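Local coordinates for protein putative polysaccharide binding proteins (DUF1812) (Bacteroides thetaiotaomicron VPI-5482, PDB 3GF8) that belongs to the FimB/Mfa2 family of outer-membrane lipoproteins and probably takes part in anchoring or assembling fimbriae, at residues E71-V74 / G75-F79; F156-T160 / G161-L165; N254-T257 / Q258-L261. One frame throughout, in Å; residues are numbered along the deposited sequence.

Contact 1 (E71-V74 / G75-F79)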
# COMPACT_ATOMS: atom_id res chain seq x y z
N GLU A 71 22.11 1.15 -19.50
CA GLU A 71 23.16 0.54 -20.34
C GLU A 71 23.05 -0.97 -20.29
O GLU A 71 23.25 -1.56 -19.24
CB GLU A 71 24.56 0.97 -19.89
CG GLU A 71 25.72 0.22 -20.59
CD GLU A 71 25.83 0.56 -22.05
OE1 GLU A 71 25.69 1.76 -22.39
OE2 GLU A 71 26.07 -0.36 -22.87
N LEU A 72 22.75 -1.58 -21.41
CA LEU A 72 22.44 -2.99 -21.45
C LEU A 72 22.93 -3.55 -22.76
O LEU A 72 22.83 -2.91 -23.82
CB LEU A 72 20.91 -3.18 -21.33
CG LEU A 72 20.41 -4.33 -20.45
CD1 LEU A 72 21.12 -4.27 -19.13
CD2 LEU A 72 18.91 -4.31 -20.21
N PRO A 73 23.50 -4.75 -22.73
CA PRO A 73 23.87 -5.35 -24.02
C PRO A 73 22.64 -5.80 -24.78
O PRO A 73 21.57 -5.92 -24.21
CB PRO A 73 24.70 -6.57 -23.62
CG PRO A 73 24.95 -6.41 -22.16
CD PRO A 73 23.86 -5.61 -21.60
N VAL A 74 22.78 -6.04 -26.06
CA VAL A 74 21.72 -6.68 -26.79
C VAL A 74 21.33 -7.91 -26.00
O VAL A 74 22.19 -8.58 -25.46
CB VAL A 74 22.20 -7.13 -28.17
CG1 VAL A 74 21.12 -7.99 -28.87
CG2 VAL A 74 22.62 -5.93 -28.99
N GLY A 75 20.04 -8.20 -25.91
CA GLY A 75 19.58 -9.45 -25.32
C GLY A 75 18.17 -9.39 -24.80
O GLY A 75 17.45 -8.41 -25.03
N GLN A 76 17.76 -10.47 -24.13
CA GLN A 76 16.45 -10.54 -23.50
C GLN A 76 16.56 -10.51 -21.97
O GLN A 76 17.44 -11.14 -21.38
CB GLN A 76 15.74 -11.81 -23.96
CG GLN A 76 15.32 -11.69 -25.42
CD GLN A 76 14.69 -12.95 -25.94
OE1 GLN A 76 13.46 -13.03 -26.05
NE2 GLN A 76 15.52 -13.95 -26.25
N TYR A 77 15.65 -9.77 -21.34
CA TYR A 77 15.72 -9.48 -19.92
C TYR A 77 14.32 -9.45 -19.32
O TYR A 77 13.34 -9.33 -20.04
CB TYR A 77 16.36 -8.10 -19.70
CG TYR A 77 17.69 -7.95 -20.37
CD1 TYR A 77 18.86 -8.41 -19.76
CD2 TYR A 77 17.78 -7.38 -21.62
CE1 TYR A 77 20.09 -8.27 -20.40
CE2 TYR A 77 18.99 -7.22 -22.24
CZ TYR A 77 20.13 -7.69 -21.65
OH TYR A 77 21.32 -7.52 -22.30
N GLN A 78 14.24 -9.57 -18.00
CA GLN A 78 13.05 -9.13 -17.28
C GLN A 78 13.40 -7.96 -16.39
O GLN A 78 14.46 -7.94 -15.79
CB GLN A 78 12.46 -10.25 -16.47
CG GLN A 78 12.02 -11.39 -17.33
CD GLN A 78 11.31 -12.44 -16.54
OE1 GLN A 78 11.89 -13.10 -15.68
NE2 GLN A 78 10.02 -12.62 -16.83
N PHE A 79 12.52 -6.95 -16.37
CA PHE A 79 12.68 -5.81 -15.48
C PHE A 79 11.51 -5.80 -14.53
O PHE A 79 10.39 -6.20 -14.88
CB PHE A 79 12.63 -4.44 -16.19
CG PHE A 79 13.72 -4.16 -17.23
CD1 PHE A 79 14.79 -5.01 -17.45
CD2 PHE A 79 13.64 -2.97 -17.99
CE1 PHE A 79 15.75 -4.70 -18.45
CE2 PHE A 79 14.56 -2.66 -18.95
CZ PHE A 79 15.64 -3.52 -19.19
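Leu-72 meets Tyr-77 by laying its CD2 methyl over one face of the phenol ring. The methyl is 3.6 Å from the centroid of the Tyr-77 ring and 15° off the ring normal, which identifies a CH-pi contact, displaced toward the rim. The branch point follows, with Leu-72 CG 3.6 Å from Tyr-77 CZ, and the leucine and the phenol overlap while pointing opposite ways. Leu-72 CD2 also reaches the edge of a second ring, 3.5 Å from Phe-79 CZ and near its plane. One leucine branch touches the face of Tyr-77 and the edge of Phe-79, which lies on the same side of the strand.

At its far end the Tyr-77 ring is fixed by a polar contact. Tyr-77 OH donates to Pro-73 O at 2.5 Å, reaching the carbonyl 48° above its plane, while the oxygen itself sits at the edge of the phenol. The proline ring crosses the tyrosine at about a right angle, its CD 3.3 Å from Tyr-77 OH.

A tyrosine near the start of a strand, bonded through its hydroxyl to the backbone four residues earlier, meets the definition of a tyrosine corner. Leucine five residues and glycine two residues before the tyrosine agree with that motif's usual sequence. What positions the ring is its first torsion: CG is anti to the carbonyl carbon (chi1 -54°), directing the phenol back over the preceding loop. Gly-75 opens the strand with a backbone so extended that a side-chain carbon would run into the carbonyl O of Val-74.

Strand 75-83 runs between strands 38-44 and 124-133, with Tyr-77 bonded through its backbone to Val-131. Leu-16, Val-43 and Phe-52, from strands 16-21, 38-44 and 50-57, extend the apolar surroundings of Leu-72, Tyr-77 and Phe-79.

Contact 2 (F156-T160 / G161-L165)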
# COMPACT_ATOMS: atom_id res chain seq x y z
N PHE A 156 -14.73 7.78 14.78
CA PHE A 156 -15.70 6.95 15.45
C PHE A 156 -16.66 7.87 16.17
O PHE A 156 -16.23 8.63 17.03
CB PHE A 156 -14.99 6.00 16.45
CG PHE A 156 -13.94 5.15 15.80
CD1 PHE A 156 -12.66 5.63 15.65
CD2 PHE A 156 -14.24 3.89 15.33
CE1 PHE A 156 -11.71 4.86 15.02
CE2 PHE A 156 -13.29 3.12 14.70
CZ PHE A 156 -12.03 3.59 14.55
N GLN A 157 -17.94 7.79 15.83
CA GLN A 157 -19.00 8.58 16.47
C GLN A 157 -20.25 7.78 16.79
O GLN A 157 -20.57 6.74 16.18
CB GLN A 157 -19.47 9.70 15.55
CG GLN A 157 -18.41 10.56 14.95
CD GLN A 157 -18.96 11.41 13.79
OE1 GLN A 157 -20.18 11.47 13.57
NE2 GLN A 157 -18.06 12.09 13.07
N SER A 158 -20.99 8.32 17.73
CA SER A 158 -22.30 7.83 18.05
C SER A 158 -23.23 8.02 16.84
O SER A 158 -23.30 9.12 16.28
CB SER A 158 -22.85 8.64 19.23
OG SER A 158 -24.19 8.26 19.49
N TYR A 159 -23.94 6.96 16.47
CA TYR A 159 -24.89 7.02 15.39
C TYR A 159 -26.04 7.97 15.70
O TYR A 159 -26.46 8.73 14.84
CB TYR A 159 -25.47 5.64 15.09
CG TYR A 159 -26.60 5.69 14.10
CD1 TYR A 159 -26.35 5.98 12.78
CD2 TYR A 159 -27.93 5.54 14.50
CE1 TYR A 159 -27.36 6.05 11.87
CE2 TYR A 159 -28.96 5.63 13.60
CZ TYR A 159 -28.66 5.88 12.28
OH TYR A 159 -29.65 5.98 11.35
N THR A 160 -26.59 7.89 16.91
CA THR A 160 -27.70 8.78 17.27
C THR A 160 -27.21 10.06 17.96
O THR A 160 -27.99 10.95 18.20
CB THR A 160 -28.64 8.11 18.25
OG1 THR A 160 -27.89 7.77 19.41
CG2 THR A 160 -29.29 6.87 17.63
N GLY A 161 -25.92 10.14 18.27
CA GLY A 161 -25.41 11.28 19.03
C GLY A 161 -26.00 11.36 20.43
O GLY A 161 -26.01 12.42 21.03
N SER A 162 -26.49 10.24 20.96
CA SER A 162 -27.16 10.21 22.26
C SER A 162 -26.14 9.91 23.35
O SER A 162 -26.48 9.80 24.54
CB SER A 162 -28.23 9.15 22.28
OG SER A 162 -27.64 7.87 22.29
N TRP A 163 -24.89 9.77 22.93
CA TRP A 163 -23.79 9.54 23.82
C TRP A 163 -22.57 10.02 23.06
O TRP A 163 -22.58 10.00 21.84
CB TRP A 163 -23.70 8.06 24.18
CG TRP A 163 -23.47 7.13 23.02
CD1 TRP A 163 -24.41 6.68 22.13
CD2 TRP A 163 -22.23 6.50 22.64
NE1 TRP A 163 -23.82 5.82 21.22
CE2 TRP A 163 -22.49 5.69 21.51
CE3 TRP A 163 -20.94 6.54 23.16
CZ2 TRP A 163 -21.50 4.95 20.87
CZ3 TRP A 163 -19.95 5.79 22.53
CH2 TRP A 163 -20.25 4.99 21.40
N THR A 164 -21.55 10.49 23.76
CA THR A 164 -20.34 10.95 23.11
C THR A 164 -19.32 9.85 23.20
O THR A 164 -18.90 9.45 24.29
CB THR A 164 -19.69 12.19 23.77
OG1 THR A 164 -20.68 13.21 23.95
CG2 THR A 164 -18.50 12.73 22.90
N LEU A 165 -18.94 9.36 22.03
CA LEU A 165 -17.79 8.50 21.94
C LEU A 165 -16.58 9.40 22.13
O LEU A 165 -16.41 10.35 21.38
CB LEU A 165 -17.78 7.81 20.57
CG LEU A 165 -16.84 6.63 20.45
CD1 LEU A 165 -17.18 5.89 19.16
CD2 LEU A 165 -15.35 7.07 20.54
O HOH W 1 -20.20 10.50 19.41
O HOH W 2 -25.69 5.66 19.05
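Ser-158 and Gly-161 meet through the serine hydroxyl, which acts as acceptor for two successive backbone amides. Gly-161 N approaches Ser-158 OG to 2.8 Å, but with an N-H...O angle of only 120° the bond is weak. The bond from Ser-162 N to Ser-158 OG, at 3.4 Å, is also weak. Gly-161 N has a further weak bond to Ser-158 O: with OG opposite the serine's backbone N and beside its carbonyl carbon (chi1 175°), both oxygens reach the one N-H.

The backbone angles of Tyr-159 and Thr-160 support a type I beta-turn over 158-161, and the weak bonds resemble an ST motif. Gly-161 continues the turn with positive phi, and the chain leaves the end of strand 139-158 and doubles back.

Two waters take up N-H groups of both segments. One accepts from Ser-158 N at 2.9 Å and from Leu-165 N at 3.1 Å, and donates weakly to Trp-163 O. The other accepts from Trp-163 NE1 at 2.9 Å and also from Thr-160 N. Thr-160 OG1 and Ser-162 OG bond to each other at 2.9 Å, and either may donate.

Trp-163 turns an indole face to Ser-158, whose CB lies 3.7 Å from the five-membered ring centroid, a CH-pi contact. Farther back, Leu-165 CD1 packs 3.5 Å from Phe-156 CB, while the Phe-156 ring meets that of Phe-271 of strand 266-273, their planes nearly parallel.

Contact 3 (N254-T257 / Q258-L261)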
# COMPACT_ATOMS: atom_id res chain seq x y z
N ASN A 254 -16.88 0.70 -11.22
CA ASN A 254 -17.04 -0.70 -11.64
C ASN A 254 -15.72 -1.42 -11.40
O ASN A 254 -14.94 -1.63 -12.34
CB ASN A 254 -17.41 -0.81 -13.15
N LEU A 255 -15.45 -1.73 -10.13
CA LEU A 255 -14.20 -2.35 -9.79
C LEU A 255 -14.45 -3.60 -8.97
O LEU A 255 -15.30 -3.64 -8.08
CB LEU A 255 -13.34 -1.36 -8.99
CG LEU A 255 -13.10 0.00 -9.65
CD1 LEU A 255 -12.24 0.87 -8.73
CD2 LEU A 255 -12.46 -0.14 -11.02
N SER A 256 -13.67 -4.62 -9.27
CA SER A 256 -13.48 -5.73 -8.37
C SER A 256 -12.84 -5.22 -7.07
O SER A 256 -12.16 -4.18 -7.04
CB SER A 256 -12.55 -6.75 -9.01
OG SER A 256 -11.19 -6.28 -9.01
N THR A 257 -13.06 -5.98 -5.99
CA THR A 257 -12.49 -5.66 -4.71
C THR A 257 -10.99 -5.39 -4.79
O THR A 257 -10.52 -4.37 -4.29
CB THR A 257 -12.77 -6.76 -3.70
OG1 THR A 257 -14.18 -6.92 -3.61
CG2 THR A 257 -12.19 -6.43 -2.30
N GLN A 258 -10.22 -6.27 -5.44
CA GLN A 258 -8.76 -6.10 -5.44
C GLN A 258 -8.34 -4.86 -6.20
O GLN A 258 -7.38 -4.19 -5.84
CB GLN A 258 -8.03 -7.30 -6.02
CG GLN A 258 -6.47 -7.19 -5.82
CD GLN A 258 -6.09 -7.10 -4.34
OE1 GLN A 258 -6.42 -7.98 -3.57
NE2 GLN A 258 -5.44 -5.99 -3.95
N GLU A 259 -9.06 -4.57 -7.27
CA GLU A 259 -8.76 -3.43 -8.07
C GLU A 259 -9.03 -2.15 -7.33
O GLU A 259 -8.23 -1.21 -7.44
CB GLU A 259 -9.53 -3.45 -9.38
CG GLU A 259 -9.15 -2.27 -10.26
CD GLU A 259 -9.62 -2.41 -11.70
OE1 GLU A 259 -10.34 -3.41 -12.02
OE2 GLU A 259 -9.27 -1.51 -12.50
N TYR A 260 -10.13 -2.10 -6.58
CA TYR A 260 -10.41 -0.95 -5.73
C TYR A 260 -9.34 -0.81 -4.64
O TYR A 260 -8.79 0.27 -4.41
CB TYR A 260 -11.77 -1.07 -5.09
CG TYR A 260 -12.07 0.03 -4.11
CD1 TYR A 260 -12.02 1.36 -4.50
CD2 TYR A 260 -12.45 -0.25 -2.80
CE1 TYR A 260 -12.31 2.37 -3.60
CE2 TYR A 260 -12.77 0.75 -1.91
CZ TYR A 260 -12.69 2.06 -2.32
OH TYR A 260 -12.99 3.05 -1.43
N LEU A 261 -9.04 -1.92 -3.98
CA LEU A 261 -8.01 -1.90 -2.93
C LEU A 261 -6.63 -1.43 -3.44
O LEU A 261 -5.88 -0.73 -2.72
CB LEU A 261 -7.89 -3.27 -2.29
CG LEU A 261 -9.13 -3.75 -1.52
CD1 LEU A 261 -8.85 -5.16 -0.92
CD2 LEU A 261 -9.55 -2.72 -0.47
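Leu-255 bridges the loop and the first turn of helix 257-263 with its two methyl branches. Its CD2 lies over the face of the Glu-259 carboxylate, 3.7 Å from Glu-259 CD. Leu-255 CD1 lies 4.2 Å from Tyr-260 CB, the two side chains running roughly perpendicular. An apolar contact between the residue before the N-cap and the fourth residue after it has the placement of a hydrophobic staple.

Ser-256 is the N-cap. Its OG accepts from Glu-259 N at 3.2 Å with an N-H...O angle of 154°. The hydroxyl is set between its backbone N and carbonyl carbon (chi1 74°), bringing it to the Glu-259 amide, one of the first-turn N-H groups with no carbonyl four residues earlier within the helix. Its carbonyl begins the regular ladder: Tyr-260 N donates to Ser-256 O at 2.9 Å, nearly in line with the carbonyl bond. The reciprocal half of a capping box is absent, since Glu-259 OE1 stays 4.5 Å from Ser-256 N and OE2 forms a salt bridge with Arg-263.

Thr-257, the first helical residue, carries the ladder on, its O accepting from Leu-261 N at 2.9 Å with an N-H...O angle of 170°. Its CG2 runs beside Leu-261, 3.8 Å from CD1, on the side where Ala-246 and Leu-245 of helix 241-246 approach.

The polar ends of Gln-258 and Tyr-260 are bonded to Glu-219 and Glu-251. The chemistry thus divides the work: one serine hydroxyl and two straight backbone bonds define where the helix begins, and a leucine covers the capped turn with apolar contacts.

The three contacts are local and separate: 71-79 and 156-165 lie on opposite sides of the chain's centre, about 60 Å apart between centres, while 254-261 is nearer the middle, its centre about 14 Å from that of the chain. Contacts 1 and 2 stand at strand ends, one leading into strand 75-83 and the other leaving strand 139-158, whereas contact 3 starts a short helix. All are partly buried. Contact 1 depends mainly on aromatic and aliphatic side chains with one hydroxyl bond; contact 2, more open, on weak direct bonds and waters; contact 3 on straighter amide bonds. In each, a hydroxyl side chain pairs with the backbone, as donor in contact 1 and acceptor in the others.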